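Local coordinates for Tat (Twin-arginine translocation) pathway signal sequence containing protein (Mycobacterium tuberculosis, PDB 5IMU) that is of unknown function, a probably exported protein whose C-terminal piece joins a small alpha/beta domain to a bundle of helices, at residues Met190-Ala194 against His209-Tyr213; Ala149-Val155 against Leu198-Asp203; Leu17-Val21 against Trp33-Leu37. All blocks are in the same frame, centred on the assembly; numbering follows the deposited sequence.

Interaction 1. Residues Met190-Ala194 against His209-Tyr213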
# COMPACT_ATOMS: atom_id res chain seq x y z
N MET A 190 2.89 -8.98 -0.81
CA MET A 190 2.80 -8.49 0.56
C MET A 190 3.78 -9.21 1.48
O MET A 190 4.45 -8.57 2.31
CB MET A 190 1.37 -8.65 1.09
CG MET A 190 0.35 -7.74 0.42
SD MET A 190 -1.34 -8.22 0.81
CE MET A 190 -2.26 -6.87 0.09
N LEU A 191 3.88 -10.54 1.36
CA LEU A 191 4.79 -11.29 2.22
C LEU A 191 6.24 -10.92 1.95
O LEU A 191 7.04 -10.77 2.89
CB LEU A 191 4.59 -12.79 2.02
CG LEU A 191 3.60 -13.52 2.94
CD1 LEU A 191 3.64 -15.02 2.67
CD2 LEU A 191 3.88 -13.22 4.40
N LEU A 192 6.62 -10.78 0.68
CA LEU A 192 7.98 -10.35 0.36
C LEU A 192 8.25 -8.95 0.88
O LEU A 192 9.36 -8.66 1.35
CB LEU A 192 8.20 -10.42 -1.15
CG LEU A 192 8.05 -11.79 -1.82
CD1 LEU A 192 8.09 -11.67 -3.33
CD2 LEU A 192 9.11 -12.76 -1.32
N ALA A 193 7.26 -8.06 0.80
CA ALA A 193 7.43 -6.70 1.31
C ALA A 193 7.64 -6.70 2.82
O ALA A 193 8.41 -5.89 3.34
CB ALA A 193 6.22 -5.85 0.94
N ALA A 194 6.97 -7.61 3.53
CA ALA A 194 7.16 -7.70 4.97
C ALA A 194 8.58 -8.14 5.31
O ALA A 194 9.19 -7.62 6.25
CB ALA A 194 6.13 -8.65 5.58
N HIS A 209 2.42 -4.86 6.34
CA HIS A 209 2.26 -5.78 5.21
C HIS A 209 1.75 -7.14 5.66
O HIS A 209 0.97 -7.78 4.96
CB HIS A 209 3.58 -5.91 4.46
CG HIS A 209 3.97 -4.67 3.71
ND1 HIS A 209 3.19 -4.13 2.71
CD2 HIS A 209 5.06 -3.87 3.82
CE1 HIS A 209 3.78 -3.04 2.24
NE2 HIS A 209 4.91 -2.86 2.89
N LEU A 210 2.19 -7.60 6.84
CA LEU A 210 1.72 -8.89 7.34
C LEU A 210 0.24 -8.84 7.68
O LEU A 210 -0.50 -9.80 7.41
CB LEU A 210 2.53 -9.30 8.57
CG LEU A 210 2.95 -10.76 8.73
CD1 LEU A 210 2.89 -11.18 10.20
CD2 LEU A 210 2.13 -11.70 7.86
N ALA A 211 -0.22 -7.74 8.29
CA ALA A 211 -1.64 -7.61 8.60
C ALA A 211 -2.49 -7.62 7.33
O ALA A 211 -3.53 -8.28 7.28
CB ALA A 211 -1.89 -6.33 9.40
N TRP A 212 -2.04 -6.91 6.30
CA TRP A 212 -2.79 -6.90 5.04
C TRP A 212 -2.72 -8.24 4.33
O TRP A 212 -3.66 -8.60 3.61
CB TRP A 212 -2.27 -5.79 4.14
CG TRP A 212 -2.95 -4.48 4.40
CD1 TRP A 212 -2.46 -3.42 5.10
CD2 TRP A 212 -4.26 -4.11 3.97
NE1 TRP A 212 -3.38 -2.40 5.13
CE2 TRP A 212 -4.50 -2.80 4.44
CE3 TRP A 212 -5.26 -4.75 3.22
CZ2 TRP A 212 -5.69 -2.12 4.19
CZ3 TRP A 212 -6.44 -4.07 2.98
CH2 TRP A 212 -6.65 -2.78 3.46
N TYR A 213 -1.63 -9.00 4.51
CA TYR A 213 -1.57 -10.33 3.93
C TYR A 213 -2.68 -11.22 4.48
O TYR A 213 -3.27 -12.01 3.74
CB TYR A 213 -0.20 -10.96 4.20
CG TYR A 213 -0.09 -12.39 3.70
CD1 TYR A 213 0.19 -12.66 2.37
CD2 TYR A 213 -0.29 -13.47 4.56
CE1 TYR A 213 0.28 -13.96 1.90
CE2 TYR A 213 -0.21 -14.77 4.10
CZ TYR A 213 0.08 -15.01 2.77
OH TYR A 213 0.17 -16.30 2.32
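A193 and L191 each lay a carbon over an aromatic ring of the facing helix, the imidazole of H209 and the phenol of Y213, in an antiparallel helix pair of the C-terminal helical bundle. The short helical segments run at 160° to each other with axes 8.4 Å apart, a close spacing that the small side chains of A193 and A194 suit. The methyl of A193 sits almost centrally above the H209 imidazole, with CB 3.6 Å from the ring centroid, a CH-pi contact. With CG of H209 anti to its own carbonyl carbon (chi1 -70°), one ring face is turned to the A193 methyl, while H209 CB packs 3.5 Å from M190 O and meets the CB of A194. The ring has a polar task as well: its ND1 is hydrogen-bonded to the indole NE1 of W54, a bond that would restrain the rotation of the imidazole.

On the Y213 ring the contact is shifted toward the rim, L191 CG lying 3.5 Å from CE1 of Y213. The branched leucine spreads over this face, CD1 reaching the hydroxyl end of the ring and CD2 turning back toward L210. M190 takes another path: its CB lies at the edge of the Y213 ring, near its plane, and its extended, apolar chain runs on along the opposing backbone past W212, where its SD lies 3.7 Å from W212 O.

Interaction 2. Residues Ala149-Val155 against Leu198-Asp203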
# COMPACT_ATOMS: atom_id res chain seq x y z
N ALA A 149 15.33 -13.38 9.04
CA ALA A 149 14.79 -12.03 9.19
C ALA A 149 14.02 -11.89 10.49
O ALA A 149 14.13 -10.86 11.18
CB ALA A 149 13.88 -11.70 8.00
N VAL A 150 13.24 -12.90 10.86
CA VAL A 150 12.49 -12.86 12.11
C VAL A 150 13.44 -12.92 13.30
O VAL A 150 13.26 -12.20 14.30
CB VAL A 150 11.45 -13.99 12.15
CG1 VAL A 150 10.96 -14.23 13.57
CG2 VAL A 150 10.28 -13.66 11.23
N ARG A 151 14.47 -13.76 13.22
CA ARG A 151 15.45 -13.85 14.30
C ARG A 151 16.39 -12.65 14.35
O ARG A 151 17.14 -12.52 15.32
CB ARG A 151 16.27 -15.14 14.15
CG ARG A 151 15.48 -16.43 14.22
CD ARG A 151 15.20 -16.85 15.66
NE ARG A 151 14.25 -17.96 15.71
CZ ARG A 151 12.94 -17.81 15.86
NH1 ARG A 151 12.42 -16.59 15.98
NH2 ARG A 151 12.14 -18.87 15.89
N LYS A 152 16.38 -11.80 13.32
CA LYS A 152 17.23 -10.61 13.25
C LYS A 152 18.71 -10.96 13.28
O LYS A 152 19.53 -10.24 13.85
CB LYS A 152 16.89 -9.61 14.36
CG LYS A 152 15.45 -9.14 14.33
CD LYS A 152 15.20 -8.00 15.31
CE LYS A 152 13.76 -7.54 15.20
NZ LYS A 152 13.47 -6.31 16.00
N THR A 153 19.07 -12.07 12.64
CA THR A 153 20.47 -12.48 12.58
C THR A 153 21.26 -11.75 11.51
O THR A 153 22.50 -11.78 11.55
CB THR A 153 20.58 -13.99 12.34
OG1 THR A 153 21.16 -14.22 11.05
CG2 THR A 153 19.21 -14.62 12.37
N GLY A 154 20.59 -11.10 10.56
CA GLY A 154 21.28 -10.44 9.47
C GLY A 154 21.41 -11.35 8.27
O GLY A 154 21.64 -12.55 8.41
N VAL A 155 21.25 -10.78 7.08
CA VAL A 155 21.34 -11.54 5.84
C VAL A 155 22.47 -10.96 4.99
O VAL A 155 23.03 -9.91 5.29
CB VAL A 155 20.01 -11.54 5.06
CG1 VAL A 155 18.92 -12.24 5.86
CG2 VAL A 155 19.59 -10.11 4.73
N LEU A 198 11.46 -5.98 7.31
CA LEU A 198 12.05 -6.59 8.50
C LEU A 198 13.57 -6.48 8.48
O LEU A 198 14.18 -6.04 9.46
CB LEU A 198 11.60 -8.05 8.60
CG LEU A 198 11.45 -8.70 9.98
CD1 LEU A 198 10.70 -7.78 10.93
CD2 LEU A 198 10.72 -10.03 9.84
N ILE A 199 14.20 -6.87 7.37
CA ILE A 199 15.66 -6.79 7.32
C ILE A 199 16.15 -5.35 7.30
O ILE A 199 17.31 -5.09 7.62
CB ILE A 199 16.23 -7.59 6.13
CG1 ILE A 199 15.85 -6.95 4.79
CG2 ILE A 199 15.79 -9.04 6.18
CD1 ILE A 199 16.56 -7.59 3.61
N ASP A 200 15.29 -4.40 6.94
CA ASP A 200 15.62 -2.98 7.01
C ASP A 200 15.33 -2.36 8.38
O ASP A 200 15.45 -1.14 8.52
CB ASP A 200 14.85 -2.20 5.94
CG ASP A 200 15.40 -2.40 4.55
OD1 ASP A 200 16.55 -2.88 4.43
OD2 ASP A 200 14.69 -2.08 3.58
N GLU A 201 14.93 -3.17 9.36
CA GLU A 201 14.60 -2.69 10.71
C GLU A 201 13.40 -1.75 10.72
O GLU A 201 13.30 -0.87 11.57
CB GLU A 201 15.80 -2.02 11.39
CG GLU A 201 16.86 -2.97 11.89
CD GLU A 201 17.95 -2.25 12.67
OE1 GLU A 201 19.14 -2.52 12.43
OE2 GLU A 201 17.60 -1.39 13.51
N GLN A 202 12.48 -1.92 9.78
CA GLN A 202 11.23 -1.16 9.78
C GLN A 202 10.09 -2.09 10.19
O GLN A 202 9.19 -2.42 9.42
CB GLN A 202 11.00 -0.51 8.42
CG GLN A 202 11.93 0.67 8.15
CD GLN A 202 11.76 1.26 6.76
OE1 GLN A 202 11.76 0.55 5.77
NE2 GLN A 202 11.60 2.58 6.70
N ASP A 203 10.15 -2.50 11.46
CA ASP A 203 9.25 -3.52 11.99
C ASP A 203 7.79 -3.10 11.88
O ASP A 203 6.91 -3.95 11.69
CB ASP A 203 9.60 -3.83 13.44
CG ASP A 203 10.85 -4.67 13.57
OD1 ASP A 203 11.75 -4.54 12.71
OD2 ASP A 203 10.94 -5.46 14.53
O HOH W 1 15.78 -8.86 10.45
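The D203 carboxylate receives K152 NZ at OD2, on the syn side but 25° out of its plane, in a salt bridge of 3.0 Å joining two helix termini of the bundle. Lysine suits this exposed position because its chain, extended beyond CG, carries the ammonium across to an acid that approaches from the opposite direction. K152 is also the C-prime residue of a Schellman motif that ends helix 140-151, with positive phi, and E201 ends helix 183-199 in the same way; D203 stands at the start of the next helix.

Away from the ion pair the contact turns apolar. A149, small enough to let the backbones approach, puts its CB 3.7 Å from I199 CG2 and also touches L198 CD2, which V150 CG2 meets in turn. L198 further packs its CG against the carbonyl oxygen of A149, and its side chain reaches F124 and L128 of helix 124-133. V155 and I199, crossing at about a right angle, close the far end through V155 CG2 and I199 CD1. A water bridges the backbones, donating to A149 O at 2.7 Å and more weakly to L198 O at 3.4 Å.

Interaction 3. Residues Leu17-Val21 against Trp33-Leu37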
# COMPACT_ATOMS: atom_id res chain seq x y z
N LEU A 17 -7.11 17.96 -2.53
CA LEU A 17 -7.32 16.52 -2.71
C LEU A 17 -6.77 16.05 -4.05
O LEU A 17 -6.18 14.96 -4.13
CB LEU A 17 -8.81 16.19 -2.61
CG LEU A 17 -9.45 16.21 -1.22
CD1 LEU A 17 -10.92 15.84 -1.31
CD2 LEU A 17 -8.72 15.26 -0.29
N GLN A 18 -6.95 16.84 -5.11
CA GLN A 18 -6.48 16.41 -6.42
C GLN A 18 -4.96 16.35 -6.48
O GLN A 18 -4.39 15.45 -7.10
CB GLN A 18 -7.02 17.34 -7.51
CG GLN A 18 -6.90 16.76 -8.91
CD GLN A 18 -7.73 15.51 -9.10
OE1 GLN A 18 -8.96 15.56 -9.10
NE2 GLN A 18 -7.07 14.36 -9.23
N ARG A 19 -4.28 17.30 -5.83
CA ARG A 19 -2.82 17.25 -5.79
C ARG A 19 -2.33 16.02 -5.03
O ARG A 19 -1.31 15.43 -5.39
CB ARG A 19 -2.25 18.52 -5.16
CG ARG A 19 -2.43 19.78 -5.99
CD ARG A 19 -1.57 20.92 -5.48
NE ARG A 19 -1.89 21.29 -4.10
CZ ARG A 19 -2.82 22.18 -3.75
NH1 ARG A 19 -3.52 22.79 -4.69
NH2 ARG A 19 -3.04 22.45 -2.48
N ILE A 20 -3.05 15.62 -3.98
CA ILE A 20 -2.68 14.42 -3.24
C ILE A 20 -2.84 13.18 -4.11
O ILE A 20 -1.97 12.31 -4.15
CB ILE A 20 -3.51 14.31 -1.94
CG1 ILE A 20 -3.03 15.34 -0.92
CG2 ILE A 20 -3.43 12.91 -1.36
CD1 ILE A 20 -3.83 15.35 0.36
N VAL A 21 -3.96 13.10 -4.84
CA VAL A 21 -4.18 11.97 -5.74
C VAL A 21 -3.12 11.94 -6.83
O VAL A 21 -2.50 10.90 -7.09
CB VAL A 21 -5.59 12.03 -6.35
CG1 VAL A 21 -5.72 11.02 -7.48
CG2 VAL A 21 -6.65 11.78 -5.30
N TRP A 33 -6.67 5.51 -8.29
CA TRP A 33 -6.52 6.11 -6.96
C TRP A 33 -7.70 7.02 -6.67
O TRP A 33 -8.35 7.53 -7.59
CB TRP A 33 -5.23 6.93 -6.85
CG TRP A 33 -3.95 6.17 -7.06
CD1 TRP A 33 -3.29 5.98 -8.24
CD2 TRP A 33 -3.16 5.53 -6.05
NE1 TRP A 33 -2.15 5.25 -8.03
CE2 TRP A 33 -2.04 4.96 -6.69
CE3 TRP A 33 -3.29 5.37 -4.66
CZ2 TRP A 33 -1.06 4.25 -6.00
CZ3 TRP A 33 -2.31 4.67 -3.98
CH2 TRP A 33 -1.22 4.12 -4.65
N ALA A 34 -7.95 7.26 -5.38
CA ALA A 34 -8.93 8.25 -4.96
C ALA A 34 -8.57 8.75 -3.57
O ALA A 34 -7.99 8.03 -2.76
CB ALA A 34 -10.35 7.68 -4.96
N ALA A 35 -8.93 10.01 -3.31
CA ALA A 35 -8.77 10.60 -1.99
C ALA A 35 -10.02 11.40 -1.64
O ALA A 35 -10.64 12.02 -2.50
CB ALA A 35 -7.54 11.51 -1.92
N GLY A 36 -10.37 11.38 -0.36
CA GLY A 36 -11.57 12.04 0.10
C GLY A 36 -11.38 12.64 1.48
O GLY A 36 -10.57 12.17 2.27
N LEU A 37 -12.13 13.70 1.74
CA LEU A 37 -12.11 14.39 3.03
C LEU A 37 -13.32 13.93 3.85
O LEU A 37 -14.46 14.05 3.39
CB LEU A 37 -12.14 15.91 2.85
CG LEU A 37 -11.99 16.73 4.13
CD1 LEU A 37 -10.59 16.55 4.72
CD2 LEU A 37 -12.28 18.20 3.89
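V21 and L17, one helical turn apart, face strand 33-37 from a helix whose local axis passes 7.8 Å from that of the strand, the two N-to-C directions making an angle of 149°. V21 comes nearest the strand at A35, and the meeting is close: V21 CG2 lies 3.5 Å from A35 CB and as near to A35 N. With CG1 anti to the backbone N (chi1 169°) and CG2 anti to the carbonyl carbon, the valine divides its methyls between two successive helix-facing positions with A34 between them, CG2 going to A35 and CG1 to W33, whose CB it meets at 4.2 Å. A beta-branched residue suits this place because both methyls spring directly from CB and need no long chain to reach the sheet.

Alternation along the strand decides which side chains face the helix. The CB atoms of W33 and A35 point at it, that of A34 away, and the small methyl of A35 allows the helix to settle closely. This is the packing of an alpha/beta sandwich layer: helix 6-27 packs on one face of a mixed sheet, its local segment roughly antiparallel to strand 33-37, an inner strand between 44-48 and 88-92. L17 and V21 extend onto the latter, at A88, A90 and H92; L17, I20 and L37 also touch T44, a residue of the potassium site.

L17 covers the other end of the strand. Its CD1 rests over the backbone, 3.9 Å from L37 N and 4.1 Å from CA of G36, a position that alternates to the other side of the strand. I20 adds a looser touch with its CG2 on A35 CB. The indole of W33 leads away from the segment 17-21 toward V24 and A25, later on the same helix, and its NE1 is hydrogen-bonded to E28 O.

How the interactions relate
Interactions 1 and 2 share helix 183-199 and lie about 14 Å apart between centres, both in the helical part that falls within DUF5631. Interaction 1 is buried throughout and joins this helix to 203-216 by aliphatic-on-ring packing. Interaction 2, at the periphery, joins the end of the same helix to that of 140-151; there a small apolar patch gives way to a bridging water and an ion pair that reaches the start of helix 203-216. Interaction 3 is as buried as interaction 1 but lies in the DUF5632 part, on the opposite side of the chain's centre, about 25 Å from interaction 1 between centres; it sets helix against sheet, with aliphatic groups on small strand residues.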